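Local coordinates for protein esterase (Rhizomucor miehei, PDB 4WY5) that probably hydrolyses carboxylic esters as a carboxylesterase of the alpha/beta hydrolase fold, at residues A[190-202]-A[230-242]. Residues are numbered along the deposited sequence; the frame is centred on the assembly and turned at random.
Sequences YPATAVSHAKYES and ASELNDKLATLEL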
# COMPACT_ATOMS: atom_id res chain seq x y z
N TYR A 190 2.90 -4.09 11.17
CA TYR A 190 2.05 -4.83 12.14
C TYR A 190 2.46 -4.72 13.63
O TYR A 190 2.88 -5.71 14.24
CB TYR A 190 1.93 -6.34 11.74
CG TYR A 190 3.16 -7.03 11.13
CD1 TYR A 190 4.26 -7.39 11.92
CD2 TYR A 190 3.19 -7.39 9.78
CE1 TYR A 190 5.38 -8.04 11.36
CE2 TYR A 190 4.30 -8.05 9.21
CZ TYR A 190 5.39 -8.37 10.01
OH TYR A 190 6.51 -9.01 9.46
N PRO A 191 2.31 -3.52 14.24
CA PRO A 191 2.62 -3.32 15.67
C PRO A 191 1.60 -3.95 16.63
O PRO A 191 0.49 -4.29 16.21
CB PRO A 191 2.57 -1.80 15.83
CG PRO A 191 1.55 -1.36 14.82
CD PRO A 191 1.79 -2.28 13.62
N ALA A 192 1.99 -4.08 17.90
CA ALA A 192 1.11 -4.47 19.00
C ALA A 192 0.83 -3.24 19.85
O ALA A 192 1.78 -2.50 20.16
CB ALA A 192 1.74 -5.56 19.84
N THR A 193 -0.43 -2.99 20.21
CA THR A 193 -0.79 -1.75 20.93
C THR A 193 -1.71 -1.86 22.17
O THR A 193 -1.76 -0.93 22.98
CB THR A 193 -1.48 -0.76 19.98
OG1 THR A 193 -2.77 -1.27 19.61
CG2 THR A 193 -0.63 -0.49 18.74
N ALA A 194 -2.43 -2.98 22.32
CA ALA A 194 -3.57 -3.04 23.26
C ALA A 194 -3.26 -3.42 24.72
O ALA A 194 -2.44 -4.31 24.99
CB ALA A 194 -4.60 -4.03 22.72
N VAL A 195 -3.97 -2.78 25.66
CA VAL A 195 -3.99 -3.25 27.05
C VAL A 195 -4.67 -4.60 27.11
O VAL A 195 -4.15 -5.54 27.71
CB VAL A 195 -4.73 -2.29 28.00
CG1 VAL A 195 -4.62 -2.79 29.43
CG2 VAL A 195 -4.16 -0.89 27.92
N SER A 196 -5.82 -4.70 26.46
CA SER A 196 -6.57 -5.95 26.38
C SER A 196 -6.91 -6.28 24.92
O SER A 196 -7.59 -5.51 24.25
CB SER A 196 -7.85 -5.84 27.22
OG SER A 196 -8.69 -6.96 26.99
N HIS A 197 -6.46 -7.43 24.44
CA HIS A 197 -6.60 -7.79 23.03
C HIS A 197 -7.99 -8.34 22.68
O HIS A 197 -8.44 -8.21 21.53
CB HIS A 197 -5.54 -8.83 22.61
CG HIS A 197 -4.12 -8.35 22.73
ND1 HIS A 197 -3.54 -7.49 21.82
CD2 HIS A 197 -3.16 -8.64 23.65
CE1 HIS A 197 -2.29 -7.25 22.18
NE2 HIS A 197 -2.03 -7.94 23.28
N ALA A 198 -8.68 -8.94 23.66
CA ALA A 198 -9.96 -9.62 23.43
C ALA A 198 -11.10 -8.65 23.12
O ALA A 198 -12.20 -9.06 22.77
CB ALA A 198 -10.33 -10.48 24.63
N LYS A 199 -10.83 -7.36 23.25
CA LYS A 199 -11.76 -6.32 22.85
C LYS A 199 -11.99 -6.30 21.33
O LYS A 199 -13.01 -5.84 20.86
CB LYS A 199 -11.20 -4.97 23.31
CG LYS A 199 -12.02 -3.75 22.92
CD LYS A 199 -11.21 -2.46 23.17
CE LYS A 199 -11.99 -1.19 22.80
NZ LYS A 199 -11.17 0.06 22.98
N TYR A 200 -11.02 -6.80 20.56
CA TYR A 200 -11.08 -6.68 19.11
C TYR A 200 -11.46 -7.99 18.41
O TYR A 200 -11.00 -9.08 18.78
CB TYR A 200 -9.72 -6.17 18.57
CG TYR A 200 -9.29 -4.81 19.11
CD1 TYR A 200 -9.76 -3.62 18.53
CD2 TYR A 200 -8.41 -4.72 20.18
CE1 TYR A 200 -9.36 -2.38 19.03
CE2 TYR A 200 -8.01 -3.50 20.69
CZ TYR A 200 -8.48 -2.33 20.11
OH TYR A 200 -8.07 -1.11 20.61
N GLU A 201 -12.26 -7.86 17.35
CA GLU A 201 -12.82 -9.00 16.63
C GLU A 201 -11.73 -9.90 16.02
O GLU A 201 -11.88 -11.12 15.98
CB GLU A 201 -13.77 -8.51 15.51
CG GLU A 201 -14.41 -9.61 14.65
CD GLU A 201 -15.32 -9.05 13.53
OE1 GLU A 201 -15.06 -7.93 13.03
OE2 GLU A 201 -16.29 -9.75 13.14
N SER A 202 -10.61 -9.31 15.59
CA SER A 202 -9.56 -10.11 14.96
C SER A 202 -8.86 -11.05 15.94
O SER A 202 -8.35 -12.09 15.54
CB SER A 202 -8.54 -9.22 14.25
OG SER A 202 -8.05 -8.19 15.07
N ALA A 230 -0.52 -5.16 32.40
CA ALA A 230 -0.72 -3.94 31.63
C ALA A 230 -1.79 -3.04 32.23
O ALA A 230 -1.67 -1.81 32.23
CB ALA A 230 -1.09 -4.29 30.19
N SER A 231 -2.83 -3.66 32.77
CA SER A 231 -3.92 -2.89 33.35
C SER A 231 -3.49 -2.16 34.64
O SER A 231 -4.03 -1.09 34.96
CB SER A 231 -5.11 -3.80 33.63
OG SER A 231 -6.24 -3.00 33.94
N GLU A 232 -2.53 -2.73 35.37
CA GLU A 232 -1.95 -2.08 36.55
C GLU A 232 -0.82 -1.12 36.16
O GLU A 232 -0.56 -0.13 36.85
CB GLU A 232 -1.43 -3.13 37.54
CG GLU A 232 -2.49 -4.15 37.98
CD GLU A 232 -1.93 -5.27 38.86
OE1 GLU A 232 -0.87 -5.07 39.50
OE2 GLU A 232 -2.55 -6.36 38.91
N LEU A 233 -0.13 -1.43 35.07
CA LEU A 233 0.99 -0.61 34.61
C LEU A 233 0.51 0.77 34.14
O LEU A 233 1.11 1.79 34.48
CB LEU A 233 1.76 -1.33 33.51
CG LEU A 233 3.26 -1.01 33.42
CD1 LEU A 233 3.90 -1.14 34.79
CD2 LEU A 233 3.94 -1.93 32.42
N ASN A 234 -0.56 0.80 33.34
CA ASN A 234 -1.20 2.05 32.92
C ASN A 234 -0.23 3.05 32.28
O ASN A 234 -0.27 4.25 32.57
CB ASN A 234 -1.90 2.70 34.13
CG ASN A 234 -3.01 3.66 33.73
OD1 ASN A 234 -3.71 3.43 32.73
ND2 ASN A 234 -3.19 4.73 34.50
N ASP A 235 0.63 2.56 31.39
CA ASP A 235 1.70 3.37 30.77
C ASP A 235 1.64 3.26 29.23
O ASP A 235 1.87 2.17 28.69
CB ASP A 235 3.06 2.89 31.30
CG ASP A 235 4.20 3.87 31.03
OD1 ASP A 235 4.09 4.69 30.08
OD2 ASP A 235 5.23 3.80 31.75
N LYS A 236 1.39 4.38 28.54
CA LYS A 236 1.21 4.36 27.08
C LYS A 236 2.46 3.90 26.32
O LYS A 236 2.36 3.36 25.22
CB LYS A 236 0.75 5.71 26.52
CG LYS A 236 1.81 6.80 26.36
CD LYS A 236 2.07 7.52 27.66
CE LYS A 236 3.28 8.43 27.55
NZ LYS A 236 3.59 9.02 28.88
N LEU A 237 3.64 4.11 26.90
CA LEU A 237 4.87 3.68 26.25
C LEU A 237 4.96 2.15 26.26
O LEU A 237 5.63 1.55 25.42
CB LEU A 237 6.09 4.28 26.94
CG LEU A 237 6.24 5.81 26.92
CD1 LEU A 237 7.47 6.24 27.73
CD2 LEU A 237 6.30 6.35 25.49
N ALA A 238 4.24 1.52 27.18
CA ALA A 238 4.14 0.06 27.21
C ALA A 238 3.01 -0.41 26.30
O ALA A 238 3.20 -1.30 25.46
CB ALA A 238 3.90 -0.44 28.62
N THR A 239 1.84 0.20 26.47
CA THR A 239 0.68 -0.17 25.67
C THR A 239 0.14 1.09 24.98
O THR A 239 -0.67 1.84 25.55
CB THR A 239 -0.42 -0.85 26.54
OG1 THR A 239 -0.76 -0.01 27.66
CG2 THR A 239 0.05 -2.22 27.05
N LEU A 240 0.61 1.29 23.75
CA LEU A 240 0.32 2.43 22.89
C LEU A 240 -1.17 2.83 22.81
O LEU A 240 -1.50 4.00 22.61
CB LEU A 240 0.82 2.13 21.46
CG LEU A 240 2.24 2.43 20.94
CD1 LEU A 240 2.97 3.49 21.74
CD2 LEU A 240 3.09 1.17 20.79
N GLU A 241 -2.06 1.86 22.96
CA GLU A 241 -3.49 2.13 22.89
C GLU A 241 -3.96 3.19 23.90
O GLU A 241 -4.97 3.87 23.68
CB GLU A 241 -4.24 0.82 23.09
CG GLU A 241 -5.73 0.88 23.02
CD GLU A 241 -6.32 -0.36 23.64
OE1 GLU A 241 -5.68 -0.88 24.59
OE2 GLU A 241 -7.38 -0.82 23.18
N LEU A 242 -3.20 3.36 24.98
CA LEU A 242 -3.56 4.31 26.05
C LEU A 242 -3.23 5.77 25.73
O LEU A 242 -3.63 6.68 26.47
CB LEU A 242 -2.87 3.93 27.36
CG LEU A 242 -3.29 2.59 27.99
CD1 LEU A 242 -2.54 2.30 29.30
CD2 LEU A 242 -4.80 2.57 28.19
O HOH W 1 1.93 -1.66 22.85
O HOH W 2 -7.57 -2.92 25.28
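In this alpha/beta hydrolase, the loop that leaves strand 185-189 is fastened to the 3-10 turn 240-242 through Glu241, an example of one carboxylate that ties together successive residues of a loop. The turn and the loop first meet by backbone: Glu241 N donates to Thr193 O at 2.8 Å. The carboxylate of the same residue then reaches further along the loop, because CG stands anti to the backbone N (chi1 -178°) and the chain beyond is extended. Glu241 OE1 takes the N-H of Val195 N at 2.8 Å, nearly along its C-O axis. Glu241 OE2 accepts from Tyr200 OH at 2.7 Å on its anti side, 33° out of the carboxylate plane. Lys199 NZ adds a long salt bridge to Glu241 OE2, 3.9 Å away, and a water joins OE1 to Ser196 N. Beside this polar centre the two methyls of Val195 divide their work: CG2 packs against Leu242 CD2 at 3.5 Å and CG1 reaches Ala230 CB at 3.9 Å. A second water donates to both Ala192 O and Ala238 O and so links the two loops beyond Thr193, on the side of Ala192, where Leu240 CB lies against Thr193. OE2 of Glu267, on helix 265-277, accepts from the N-H groups of Thr193 and Ala194. With both oxygens engaged by donors and a lysine nearby, the Glu241 carboxylate is probably kept ionised and its rotation fixed.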